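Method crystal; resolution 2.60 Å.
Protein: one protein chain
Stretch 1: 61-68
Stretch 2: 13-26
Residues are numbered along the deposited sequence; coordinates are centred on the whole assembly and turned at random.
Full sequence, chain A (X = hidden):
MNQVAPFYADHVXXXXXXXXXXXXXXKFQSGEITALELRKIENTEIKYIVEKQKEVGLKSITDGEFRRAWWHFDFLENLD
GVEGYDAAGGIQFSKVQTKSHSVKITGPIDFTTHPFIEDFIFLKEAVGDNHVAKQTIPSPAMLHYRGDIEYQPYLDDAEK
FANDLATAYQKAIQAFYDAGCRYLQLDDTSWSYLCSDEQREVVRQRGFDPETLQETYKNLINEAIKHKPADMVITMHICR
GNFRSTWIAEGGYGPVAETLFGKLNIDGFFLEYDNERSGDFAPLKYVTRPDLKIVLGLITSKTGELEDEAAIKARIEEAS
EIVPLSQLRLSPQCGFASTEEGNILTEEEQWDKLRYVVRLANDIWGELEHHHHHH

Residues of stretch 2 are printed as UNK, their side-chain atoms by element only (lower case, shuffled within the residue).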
ATOM      1  N   ILE A  61     -11.361   2.678  -4.164  1.00 42.17           N
ATOM      2  CA  ILE A  61     -11.133   4.123  -4.139  1.00 41.22           C
ATOM      3  C   ILE A  61     -10.300   4.541  -2.912  1.00 40.94           C
ATOM      4  O   ILE A  61     -10.513   4.043  -1.801  1.00 38.98           O
ATOM      5  CB  ILE A  61     -12.518   4.905  -4.163  1.00 40.61           C
ATOM      6  CG1 ILE A  61     -13.145   4.897  -5.572  1.00 42.04           C
ATOM      7  CG2 ILE A  61     -12.318   6.355  -3.810  1.00 36.79           C
ATOM      8  CD1 ILE A  61     -13.678   3.545  -6.085  1.00 37.83           C
ATOM      9  N   THR A  62      -9.342   5.444  -3.123  1.00 41.37           N
ATOM     10  CA  THR A  62      -8.470   5.934  -2.044  1.00 42.23           C
ATOM     11  C   THR A  62      -8.618   7.439  -1.853  1.00 43.02           C
ATOM     12  O   THR A  62      -9.454   8.073  -2.483  1.00 44.51           O
ATOM     13  CB  THR A  62      -6.966   5.657  -2.340  1.00 41.02           C
ATOM     14  OG1 THR A  62      -6.559   6.393  -3.502  1.00 33.33           O
ATOM     15  CG2 THR A  62      -6.720   4.168  -2.571  1.00 41.54           C
ATOM     16  N   ASP A  63      -7.809   8.014  -0.978  1.00 42.93           N
ATOM     17  CA  ASP A  63      -7.888   9.444  -0.798  1.00 44.61           C
ATOM     18  C   ASP A  63      -6.632  10.049  -1.429  1.00 45.08           C
ATOM     19  O   ASP A  63      -6.264  11.194  -1.167  1.00 43.84           O
ATOM     20  CB  ASP A  63      -8.060   9.814   0.696  1.00 44.08           C
ATOM     21  CG  ASP A  63      -6.788   9.655   1.517  1.00 46.98           C
ATOM     22  OD1 ASP A  63      -5.741   9.219   0.980  1.00 49.50           O
ATOM     23  OD2 ASP A  63      -6.848   9.975   2.726  1.00 47.10           O
ATOM     24  N   GLY A  64      -5.998   9.243  -2.280  1.00 47.05           N
ATOM     25  CA  GLY A  64      -4.797   9.645  -2.995  1.00 48.92           C
ATOM     26  C   GLY A  64      -3.648  10.069  -2.111  1.00 50.12           C
ATOM     27  O   GLY A  64      -2.683  10.673  -2.584  1.00 50.01           O
ATOM     28  N   GLU A  65      -3.756   9.740  -0.826  1.00 50.15           N
ATOM     29  CA  GLU A  65      -2.748  10.088   0.175  1.00 49.90           C
ATOM     30  C   GLU A  65      -2.499  11.575   0.204  1.00 49.48           C
ATOM     31  O   GLU A  65      -1.431  12.034   0.600  1.00 49.00           O
ATOM     32  CB  GLU A  65      -1.455   9.313  -0.077  1.00 51.50           C
ATOM     33  CG  GLU A  65      -1.605   7.836   0.273  1.00 52.20           C
ATOM     34  CD  GLU A  65      -0.406   6.991  -0.091  1.00 55.12           C
ATOM     35  OE1 GLU A  65       0.743   7.377   0.251  1.00 57.71           O
ATOM     36  OE2 GLU A  65      -0.620   5.919  -0.706  1.00 54.88           O
ATOM     37  N   PHE A  66      -3.537  12.311  -0.189  1.00 50.63           N
ATOM     38  CA  PHE A  66      -3.536  13.772  -0.252  1.00 50.32           C
ATOM     39  C   PHE A  66      -3.197  14.483   1.054  1.00 50.44           C
ATOM     40  O   PHE A  66      -2.628  15.572   1.031  1.00 52.97           O
ATOM     41  CB  PHE A  66      -4.902  14.250  -0.751  1.00 49.05           C
ATOM     42  CG  PHE A  66      -5.022  14.271  -2.245  1.00 49.59           C
ATOM     43  CD1 PHE A  66      -4.341  13.340  -3.021  1.00 49.47           C
ATOM     44  CD2 PHE A  66      -5.793  15.237  -2.881  1.00 48.47           C
ATOM     45  CE1 PHE A  66      -4.422  13.376  -4.406  1.00 49.55           C
ATOM     46  CE2 PHE A  66      -5.881  15.282  -4.266  1.00 51.00           C
ATOM     47  CZ  PHE A  66      -5.192  14.350  -5.033  1.00 50.27           C
ATOM     48  N   ARG A  67      -3.553  13.886   2.187  1.00 49.03           N
ATOM     49  CA  ARG A  67      -3.268  14.512   3.468  1.00 47.55           C
ATOM     50  C   ARG A  67      -1.846  14.181   3.875  1.00 48.69           C
ATOM     51  O   ARG A  67      -1.366  14.635   4.912  1.00 44.76           O
ATOM     52  CB  ARG A  67      -4.221  14.007   4.546  1.00 46.17           C
ATOM     53  CG  ARG A  67      -5.694  14.186   4.261  1.00 44.59           C
ATOM     54  CD  ARG A  67      -6.495  13.494   5.360  1.00 44.12           C
ATOM     55  NE  ARG A  67      -7.902  13.325   5.018  1.00 45.56           N
ATOM     56  CZ  ARG A  67      -8.769  14.325   4.891  1.00 45.73           C
ATOM     57  NH1 ARG A  67     -10.033  14.064   4.575  1.00 45.48           N
ATOM     58  NH2 ARG A  67      -8.376  15.579   5.083  1.00 43.58           N
ATOM     59  N   ARG A  68      -1.179  13.379   3.046  1.00 52.41           N
ATOM     60  CA  ARG A  68       0.195  12.958   3.296  1.00 54.69           C
ATOM     61  C   ARG A  68       0.291  12.184   4.591  1.00 57.29           C
ATOM     62  O   ARG A  68       0.312  12.783   5.666  1.00 62.38           O
ATOM     63  CB  ARG A  68       1.131  14.160   3.370  1.00 54.63           C
ATOM     64  CG  ARG A  68       1.245  14.934   2.085  1.00 56.44           C
ATOM     65  CD  ARG A  68       2.520  15.750   2.082  1.00 59.53           C
ATOM     66  NE  ARG A  68       3.689  14.866   2.096  1.00 62.80           N
ATOM     67  CZ  ARG A  68       4.289  14.409   3.192  1.00 60.19           C
ATOM     68  NH1 ARG A  68       5.332  13.598   3.072  1.00 59.33           N
ATOM     69  NH2 ARG A  68       3.863  14.787   4.395  1.00 59.55           N
ATOM     70  N   UNK A  13      -2.739   3.135  -4.914  1.00 36.21           N
ATOM     71  CA  UNK A  13      -3.400   4.063  -4.016  1.00 35.25           C
ATOM     72  C   UNK A  13      -3.098   5.549  -4.120  1.00 35.71           C
ATOM     73  O   UNK A  13      -4.030   6.354  -4.173  1.00 37.96           O
ATOM     74  N   UNK A  14      -1.833   5.952  -4.140  1.00 34.59           N
ATOM     75  CA  UNK A  14      -1.562   7.390  -4.212  1.00 37.66           C
ATOM     76  C   UNK A  14      -1.973   7.990  -5.549  1.00 38.04           C
ATOM     77  O   UNK A  14      -1.786   7.379  -6.594  1.00 37.54           O
ATOM     78  c   UNK A  14      -0.079   7.686  -3.981  1.00 40.37           C
ATOM     79  o   UNK A  14       0.671   7.403  -5.148  1.00 41.82           O
ATOM     80  N   UNK A  15      -2.528   9.195  -5.499  1.00 39.69           N
ATOM     81  CA  UNK A  15      -2.960   9.916  -6.688  1.00 42.06           C
ATOM     82  C   UNK A  15      -2.235  11.270  -6.729  1.00 45.40           C
ATOM     83  O   UNK A  15      -1.858  11.820  -5.689  1.00 46.95           O
ATOM     84  c   UNK A  15      -4.511  10.152  -6.669  1.00 42.17           C
ATOM     85  c   UNK A  15      -4.895  11.265  -7.626  1.00 42.18           C
ATOM     86  c   UNK A  15      -5.262   8.850  -6.996  1.00 39.45           C
ATOM     87  c   UNK A  15      -4.907   8.246  -8.360  1.00 41.53           C
ATOM     88  N   UNK A  16      -2.037  11.796  -7.936  1.00 49.06           N
ATOM     89  CA  UNK A  16      -1.367  13.084  -8.153  1.00 51.58           C
ATOM     90  C   UNK A  16      -2.034  14.241  -7.422  1.00 52.58           C
ATOM     91  O   UNK A  16      -3.241  14.440  -7.541  1.00 53.87           O
ATOM     92  c   UNK A  16       0.457  11.751 -10.213  1.00 59.76           C
ATOM     93  c   UNK A  16      -0.529  13.282 -11.929  1.00 57.53           C
ATOM     94  c   UNK A  16      -1.365  13.410  -9.643  1.00 52.82           C
ATOM     95  c   UNK A  16      -0.125  13.139 -10.482  1.00 56.09           C
ATOM     96  N   UNK A  17      -1.248  15.031  -6.705  1.00 53.49           N
ATOM     97  CA  UNK A  17      -1.797  16.174  -5.974  1.00 57.00           C
ATOM     98  C   UNK A  17      -2.298  17.263  -6.931  1.00 58.60           C
ATOM     99  O   UNK A  17      -1.568  17.697  -7.818  1.00 60.32           O
ATOM    100  c   UNK A  17       1.824  14.712  -7.163  1.00 59.72           C
ATOM    101  c   UNK A  17      -0.045  15.784  -4.085  1.00 58.44           C
ATOM    102  n   UNK A  17       1.082  15.318  -6.245  1.00 61.43           N
ATOM    103  n   UNK A  17       1.808  15.154  -8.415  1.00 60.87           N
ATOM    104  c   UNK A  17       0.979  14.915  -4.836  1.00 59.94           C
ATOM    105  n   UNK A  17       2.559  13.657  -6.838  1.00 59.91           N
ATOM    106  c   UNK A  17      -0.742  16.781  -5.029  1.00 56.69           C
ATOM    107  N   UNK A  18      -3.542  17.701  -6.755  1.00 59.95           N
ATOM    108  CA  UNK A  18      -4.090  18.751  -7.611  1.00 61.22           C
ATOM    109  C   UNK A  18      -3.536  20.101  -7.189  1.00 62.77           C
ATOM    110  O   UNK A  18      -2.791  20.202  -6.210  1.00 62.32           O
ATOM    111  c   UNK A  18      -6.243  17.561  -8.064  1.00 62.32           C
ATOM    112  o   UNK A  18      -6.005  19.006  -6.153  1.00 60.24           O
ATOM    113  c   UNK A  18      -5.617  18.828  -7.519  1.00 60.73           C
ATOM    114  N   UNK A  19      -3.901  21.142  -7.930  1.00 64.63           N
ATOM    115  CA  UNK A  19      -3.436  22.480  -7.602  1.00 65.86           C
ATOM    116  C   UNK A  19      -4.145  22.982  -6.342  1.00 65.69           C
ATOM    117  O   UNK A  19      -3.591  23.776  -5.582  1.00 64.73           O
ATOM    118  c   UNK A  19      -1.509  25.684 -10.104  1.00 70.25           C
ATOM    119  n   UNK A  19      -0.638  26.396  -9.113  1.00 69.43           N
ATOM    120  c   UNK A  19      -3.317  24.901  -8.488  1.00 69.34           C
ATOM    121  c   UNK A  19      -3.002  25.716  -9.750  1.00 70.38           C
ATOM    122  c   UNK A  19      -3.661  23.437  -8.788  1.00 66.59           C
ATOM    123  N   UNK A  20      -5.367  22.511  -6.114  1.00 65.43           N
ATOM    124  CA  UNK A  20      -6.085  22.926  -4.923  1.00 67.51           C
ATOM    125  C   UNK A  20      -5.327  22.482  -3.678  1.00 68.62           C
ATOM    126  O   UNK A  20      -5.092  23.266  -2.758  1.00 68.15           O
ATOM    127  N   UNK A  21      -4.941  21.213  -3.647  1.00 69.45           N
ATOM    128  CA  UNK A  21      -4.195  20.691  -2.516  1.00 70.66           C
ATOM    129  C   UNK A  21      -2.769  21.224  -2.539  1.00 70.83           C
ATOM    130  O   UNK A  21      -2.141  21.383  -1.495  1.00 70.33           O
ATOM    131  c   UNK A  21      -3.248  18.628  -1.410  1.00 72.53           C
ATOM    132  c   UNK A  21      -4.162  19.147  -2.531  1.00 71.00           C
ATOM    133  c   UNK A  21      -3.671  18.658  -3.868  1.00 69.82           C
ATOM    134  c   UNK A  21      -3.678  19.041   0.000  1.00 74.74           C
ATOM    135  N   UNK A  22      -2.266  21.509  -3.733  1.00 72.59           N
ATOM    136  CA  UNK A  22      -0.906  22.018  -3.885  1.00 74.85           C
ATOM    137  C   UNK A  22      -0.794  23.405  -3.255  1.00 75.90           C
ATOM    138  O   UNK A  22       0.068  23.653  -2.407  1.00 75.70           O
ATOM    139  c   UNK A  22       0.907  21.879  -5.668  1.00 75.64           C
ATOM    140  c   UNK A  22      -0.550  22.106  -5.367  1.00 75.58           C
ATOM    141  c   UNK A  22       1.222  20.398  -5.682  1.00 77.91           C
ATOM    142  n   UNK A  22       3.137  20.678  -7.287  1.00 78.54           N
ATOM    143  c   UNK A  22       2.703  20.143  -5.967  1.00 78.30           C
ATOM    144  N   UNK A  23      -1.677  24.301  -3.695  1.00 77.80           N
ATOM    145  CA  UNK A  23      -1.745  25.685  -3.221  1.00 78.13           C
ATOM    146  C   UNK A  23      -1.976  25.738  -1.712  1.00 78.54           C
ATOM    147  O   UNK A  23      -1.289  26.465  -0.984  1.00 77.43           O
ATOM    148  c   UNK A  23      -2.539  26.806  -5.381  1.00 78.51           C
ATOM    149  o   UNK A  23      -3.451  27.271  -6.102  1.00 78.15           O
ATOM    150  c   UNK A  23      -2.884  26.430  -3.938  1.00 78.45           C
ATOM    151  o   UNK A  23      -1.366  26.653  -5.794  1.00 78.01           O
ATOM    152  N   UNK A  24      -2.953  24.962  -1.257  1.00 78.82           N
ATOM    153  CA  UNK A  24      -3.290  24.897   0.157  1.00 80.01           C
ATOM    154  C   UNK A  24      -2.077  24.520   1.014  1.00 81.28           C
ATOM    155  O   UNK A  24      -1.685  25.281   1.898  1.00 81.70           O
ATOM    156  c   UNK A  24      -4.420  23.901   0.374  1.00 79.06           C
ATOM    157  N   UNK A  25      -1.473  23.362   0.751  1.00 82.90           N
ATOM    158  CA  UNK A  25      -0.319  22.926   1.537  1.00 84.17           C
ATOM    159  C   UNK A  25       0.768  23.992   1.614  1.00 85.64           C
ATOM    160  O   UNK A  25       1.603  23.971   2.520  1.00 85.29           O
ATOM    161  c   UNK A  25      -0.652  20.412   1.078  1.00 85.36           C
ATOM    162  n   UNK A  25      -0.561  18.374   3.532  1.00 87.57           N
ATOM    163  n   UNK A  25       1.659  18.180   4.048  1.00 87.72           N
ATOM    164  n   UNK A  25       1.034  18.767   1.909  1.00 87.19           N
ATOM    165  c   UNK A  25       0.709  18.445   3.161  1.00 87.17           C
ATOM    166  c   UNK A  25       0.076  19.081   0.847  1.00 84.96           C
ATOM    167  c   UNK A  25       0.278  21.623   0.979  1.00 84.09           C
ATOM    168  N   UNK A  26       0.759  24.927   0.669  1.00 87.43           N
ATOM    169  CA  UNK A  26       1.755  25.989   0.663  1.00 89.02           C
ATOM    170  C   UNK A  26       1.390  27.102   1.643  1.00 90.02           C
ATOM    171  O   UNK A  26       2.231  27.527   2.443  1.00 89.84           O
ATOM    172  o   UNK A  26       2.211  26.908  -3.695  1.00 93.01           O
ATOM    173  o   UNK A  26       4.163  25.924  -3.407  1.00 91.85           O
ATOM    174  c   UNK A  26       2.476  25.532  -1.756  1.00 92.00           C
ATOM    175  c   UNK A  26       2.986  26.168  -3.046  1.00 92.74           C
ATOM    176  c   UNK A  26       1.926  26.553  -0.752  1.00 90.17           C
TER

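Position 13 has no side-chain atoms. Its carbonyl O accepts a hydrogen bond from Thr-62 OG1 at 2.6 Å, and its phi of 140° would jam a CB against the preceding carbonyl; this is Gly-13.

Position 14 carries one carbon, then one oxygen. The carbon, CB, lies 3.8 Å from Glu-65 OE2, while the oxygen finds its hydrogen bond elsewhere in the structure: Ser-14.

Position 15 has four carbons, forked at the first, with one arm two carbons long, which marks Ile-15. Its CB points toward stretch 1, and CG2 packs 3.9 Å from Phe-66 CE1. Its backbone matters as much, since Ile-15 N donates to Gly-64 O at 3.3 Å along a nearly straight line (173°).

Position 16 has four carbons forked at the second, and its CB points away from stretch 1. What it offers Phe-66 is backbone, its O lying 3.2 Å from Phe-66 CZ: Leu-16.

Position 17 runs three carbons, a nitrogen, then a carbon bearing two more nitrogens. That guanidinium makes Arg-17, whose CA sits 4.0 Å from Phe-66 CZ while its side chain stays at least 5.0 Å from stretch 1.

Position 18 has one carbon carrying an oxygen and a carbon. This is Thr-18, at the N-cap position; its OG1 comes within 4.2 Å of Phe-66 CE2.

Position 19 is four carbons in a row ending in nitrogen, out of reach of stretch 1: Lys-19. Position 20 has no side-chain atoms and touches nothing opposite: Gly-20.

Position 21 again has four carbons, forked at the first, with one longer arm. Ile-21 points toward stretch 1, its CD1 3.8 Å from Phe-66 O and its CG2 4.1 Å from Phe-66 CE2.

Position 22, four carbons ending in nitrogen, makes no contact: Lys-22. Position 23, two carbons with two oxygens on the second, is Asp-23, which forms a salt bridge with Lys-19 within the helix (NZ to OD2, 3.4 Å). Position 24, a single carbon, is Ala-24, also without contact.

Position 25 has three carbons, a nitrogen, and a carbon with two nitrogens. Arg-25 points toward stretch 1 and lays one face of its guanidinium against Arg-68 CD, which is 3.2 Å from Arg-25 NH1. The two like charges also come close, Arg-68 NH2 to Arg-25 NH1 being 4.1 Å.

Position 26, three carbons with two oxygens on the third, is Glu-26, out of reach.

The contact works by joining a backbone latch to an aromatic anchor. Thr-62 OG1 accepts from Gly-64 N (3.2 Å) as it donates to Gly-13 O, so one hydroxyl ties the turn to the loop. Gly-64 permits the closeness: an ideal CB there would fall 2.9 Å from Ile-15 CB and 2.7 Å from Phe-66 CE1. Beyond it, Phe-66 gives up the largest covered area of stretch 1, reaching from Ile-15 along the loop to Ile-21 at the helix start. The design rule is compact: glycine where backbones meet, one ring where they part.

Stretch 2, residues 13-26: GSILRTKGIKDARE
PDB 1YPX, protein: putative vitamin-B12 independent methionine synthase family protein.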